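Polycyclic ketone monooxygenase (Myceliophthora thermophila, PDB 5MQ6) catalyses the FAD- and NADPH-dependent Baeyer-Villiger oxidation of ketones, bulky polycyclic ones above all, to esters or lactones by inserting one oxygen atom beside the carbonyl. Local coordinates at residues P394-V399 / Y420-K425. Residues are numbered along the deposited sequence; the frame is centred on the assembly and turned at random.
With NDP (NADPH dihydro-nicotinamide-adenine-dinucleotide phosphate), chain C.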
loop_
_atom_site.group_PDB
_atom_site.type_symbol
_atom_site.label_atom_id
_atom_site.label_comp_id
_atom_site.label_asym_id
_atom_site.label_seq_id
_atom_site.Cartn_x
_atom_site.Cartn_y
_atom_site.Cartn_z
ATOM N N PRO A 394 -17.509 16.944 -11.661
ATOM C CA PRO A 394 -18.368 16.064 -12.428
ATOM C C PRO A 394 -18.269 14.581 -11.989
ATOM O O PRO A 394 -19.317 13.901 -11.843
ATOM C CB PRO A 394 -17.861 16.227 -13.851
ATOM C CG PRO A 394 -17.219 17.573 -13.876
ATOM C CD PRO A 394 -16.645 17.775 -12.537
ATOM N N HIS A 395 -17.066 14.055 -11.787
ATOM C CA HIS A 395 -17.021 12.669 -11.382
ATOM C C HIS A 395 -17.659 12.479 -9.999
ATOM O O HIS A 395 -18.424 11.527 -9.751
ATOM C CB HIS A 395 -15.607 12.143 -11.319
ATOM C CG HIS A 395 -15.513 10.750 -10.757
ATOM N ND1 HIS A 395 -16.000 9.642 -11.405
ATOM C CD2 HIS A 395 -14.998 10.292 -9.596
ATOM C CE1 HIS A 395 -15.762 8.561 -10.690
ATOM N NE2 HIS A 395 -15.150 8.926 -9.595
ATOM N N ALA A 396 -17.356 13.381 -9.079
ATOM C CA ALA A 396 -17.856 13.263 -7.728
ATOM C C ALA A 396 -19.389 13.256 -7.684
ATOM O O ALA A 396 -19.970 12.490 -6.940
ATOM C CB ALA A 396 -17.321 14.404 -6.910
ATOM N N GLU A 397 -20.022 14.120 -8.482
ATOM C CA GLU A 397 -21.484 14.155 -8.535
ATOM C C GLU A 397 -22.005 12.855 -9.158
ATOM O O GLU A 397 -23.014 12.366 -8.705
ATOM C CB GLU A 397 -21.996 15.336 -9.315
ATOM C CG GLU A 397 -21.676 16.657 -8.678
ATOM C CD GLU A 397 -22.753 17.196 -7.701
ATOM O OE1 GLU A 397 -22.572 16.925 -6.452
ATOM O OE2 GLU A 397 -23.737 17.911 -8.188
ATOM N N GLN A 398 -21.338 12.310 -10.179
ATOM C CA GLN A 398 -21.750 10.992 -10.695
ATOM C C GLN A 398 -21.665 9.882 -9.684
ATOM O O GLN A 398 -22.489 9.009 -9.689
ATOM C CB GLN A 398 -21.001 10.579 -11.935
ATOM C CG GLN A 398 -21.349 11.593 -13.064
ATOM C CD GLN A 398 -21.045 11.058 -14.425
ATOM O OE1 GLN A 398 -20.185 10.196 -14.585
ATOM N NE2 GLN A 398 -21.805 11.512 -15.418
ATOM N N VAL A 399 -20.665 9.885 -8.835
ATOM C CA VAL A 399 -20.565 8.820 -7.845
ATOM C C VAL A 399 -21.764 8.846 -6.895
ATOM O O VAL A 399 -22.325 7.811 -6.596
ATOM C CB VAL A 399 -19.283 8.912 -7.035
ATOM C CG1 VAL A 399 -19.177 7.743 -6.004
ATOM C CG2 VAL A 399 -18.059 8.871 -7.946
ATOM N N TYR A 420 -16.661 14.141 -0.085
ATOM C CA TYR A 420 -15.301 14.630 -0.055
ATOM C C TYR A 420 -14.740 14.511 -1.462
ATOM O O TYR A 420 -15.205 13.674 -2.209
ATOM C CB TYR A 420 -14.406 13.807 0.888
ATOM C CG TYR A 420 -14.545 12.329 0.802
ATOM C CD1 TYR A 420 -13.938 11.578 -0.219
ATOM C CD2 TYR A 420 -15.278 11.642 1.744
ATOM C CE1 TYR A 420 -14.067 10.185 -0.274
ATOM C CE2 TYR A 420 -15.400 10.273 1.716
ATOM C CZ TYR A 420 -14.806 9.573 0.707
ATOM O OH TYR A 420 -15.025 8.279 0.678
ATOM N N PRO A 421 -13.697 15.292 -1.795
ATOM C CA PRO A 421 -13.067 15.126 -3.107
ATOM C C PRO A 421 -12.523 13.696 -3.339
ATOM O O PRO A 421 -12.076 13.041 -2.407
ATOM C CB PRO A 421 -11.908 16.091 -3.055
ATOM C CG PRO A 421 -12.226 17.059 -1.976
ATOM C CD PRO A 421 -13.069 16.338 -0.990
ATOM N N THR A 422 -12.598 13.238 -4.572
ATOM C CA THR A 422 -12.162 11.918 -4.973
ATOM C C THR A 422 -10.734 11.613 -4.446
ATOM O O THR A 422 -10.452 10.506 -4.031
ATOM C CB THR A 422 -12.152 11.777 -6.524
ATOM O OG1 THR A 422 -13.433 12.170 -7.111
ATOM C CG2 THR A 422 -11.865 10.348 -6.915
ATOM N N TRP A 423 -9.839 12.596 -4.515
ATOM C CA TRP A 423 -8.491 12.386 -4.046
ATOM C C TRP A 423 -8.255 12.123 -2.512
ATOM O O TRP A 423 -7.146 11.774 -2.173
ATOM C CB TRP A 423 -7.611 13.515 -4.545
ATOM C CG TRP A 423 -7.848 14.854 -3.891
ATOM C CD1 TRP A 423 -7.432 15.244 -2.655
ATOM C CD2 TRP A 423 -8.567 15.969 -4.442
ATOM N NE1 TRP A 423 -7.797 16.531 -2.429
ATOM C CE2 TRP A 423 -8.493 17.009 -3.500
ATOM C CE3 TRP A 423 -9.207 16.203 -5.670
ATOM C CZ2 TRP A 423 -9.070 18.265 -3.706
ATOM C CZ3 TRP A 423 -9.804 17.466 -5.891
ATOM C CH2 TRP A 423 -9.706 18.492 -4.909
ATOM N N CYS A 424 -9.242 12.294 -1.623
ATOM C CA CYS A 424 -9.030 12.185 -0.179
ATOM C C CYS A 424 -9.000 10.760 0.383
ATOM O O CYS A 424 -8.580 10.571 1.511
ATOM C CB CYS A 424 -10.123 12.948 0.591
ATOM S SG CYS A 424 -10.068 14.731 0.387
ATOM N N LYS A 425 -9.490 9.782 -0.374
ATOM C CA LYS A 425 -9.471 8.389 -0.015
ATOM C C LYS A 425 -9.222 7.599 -1.247
ATOM O O LYS A 425 -9.460 8.075 -2.374
ATOM C CB LYS A 425 -10.832 7.886 0.494
ATOM C CG LYS A 425 -11.441 8.640 1.638
ATOM C CD LYS A 425 -10.722 8.439 2.974
ATOM C CE LYS A 425 -11.660 8.569 4.189
ATOM N NZ LYS A 425 -11.026 7.990 5.411
HETATM P PA NDP C . -9.105 1.238 5.272
HETATM O O1A NDP C . -8.091 1.861 6.293
HETATM O O2A NDP C . -9.257 1.738 3.857
HETATM O O5B NDP C . -10.525 1.175 6.022
HETATM C C5B NDP C . -10.658 0.991 7.416
HETATM C C4B NDP C . -12.120 1.294 7.676
HETATM O O4B NDP C . -12.404 1.172 9.095
HETATM C C3B NDP C . -12.485 2.714 7.232
HETATM O O3B NDP C . -13.692 2.664 6.448
HETATM C C2B NDP C . -12.608 3.404 8.573
HETATM O O2B NDP C . -13.449 4.594 8.561
HETATM C C1B NDP C . -13.136 2.301 9.462
HETATM N N9A NDP C . -12.946 2.635 10.875
HETATM C C8A NDP C . -11.792 3.011 11.515
HETATM N N7A NDP C . -12.024 3.274 12.816
HETATM C C5A NDP C . -13.356 3.058 12.965
HETATM C C6A NDP C . -14.280 3.181 14.085
HETATM N N6A NDP C . -13.788 3.572 15.254
HETATM N N1A NDP C . -15.578 2.882 13.866
HETATM C C2A NDP C . -16.078 2.489 12.651
HETATM N N3A NDP C . -15.311 2.364 11.555
HETATM C C4A NDP C . -13.967 2.644 11.694
HETATM O O3 NDP C . -8.803 -0.318 5.094
HETATM P PN NDP C . -9.182 -1.374 3.893
HETATM O O1N NDP C . -8.626 -2.746 4.392
HETATM O O2N NDP C . -10.654 -1.323 3.548
HETATM O O5D NDP C . -8.345 -0.865 2.604
HETATM C C5D NDP C . -6.906 -0.626 2.770
HETATM C C4D NDP C . -6.208 -0.499 1.428
HETATM O O4D NDP C . -6.166 -1.775 0.751
HETATM C C3D NDP C . -7.068 0.325 0.468
HETATM O O3D NDP C . -7.223 1.761 0.781
HETATM C C2D NDP C . -6.528 -0.125 -0.906
HETATM O O2D NDP C . -5.241 0.509 -1.204
HETATM C C1D NDP C . -6.470 -1.637 -0.693
HETATM P P2B NDP C . -12.769 6.037 8.270
HETATM O O1X NDP C . -11.511 6.057 9.150
HETATM O O2X NDP C . -13.713 7.111 8.764
HETATM O O3X NDP C . -12.604 6.152 6.747
#
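Thr-422 OG1 is the polar atom on which this small contact turns: it is hydrogen-bonded to the carboxylate of Asp-392, three residues before His-395 on helix 378-406, and to a glycerol probably taken up from the crystallisation liquor, while His-395 CD2 lies 3.5 Å from it. The hydroxyl meets the imidazole at its edge, near the ring plane, and through a carbon, so the histidine touches it by van der Waals contact at CD2, not by a hydrogen bond. With chi1 at -52°, OG1 lies anti to the carbonyl carbon of Thr-422, and the methyl CG2, anti to the backbone N, comes to the same edge from somewhat off the plane, 4.1 Å from His-395 CD2. The methyl of Ala-396 borders the same hydroxyl, its CB 4.5 Å from Thr-422 OG1. One turn along the helix, Val-399 CG2 rests 3.3 Å above the imidazole plane, over the rim of the ring rather than its centre, and Trp-306 packs edge-to-face with His-395; together they should limit the ring's rotation.

The 420-425 loop turns away from helix 378-406; a backbone hydrogen bond from Cys-424 N to Pro-421 O (3.0 Å) closes the turn around Thr-422 and Trp-423, and Pro-421 CB sits over the centre of the Trp-423 ring. Cys-424 is tied to Cys-596 by a disulfide. Lys-425, kinked at its second torsion (chi2 -71°), extends NZ to 2.8 Å from O3X of NADPH, a hydrogen bond to the 2'-phosphate, and a second bond to Pro-598 O helps position the amine. The contact thus joins a long helix to a disulfide-linked loop that places Lys-425 in the NADPH pocket, gripping the 2'-phosphate that NADH lacks, consistent with a preference for NADPH.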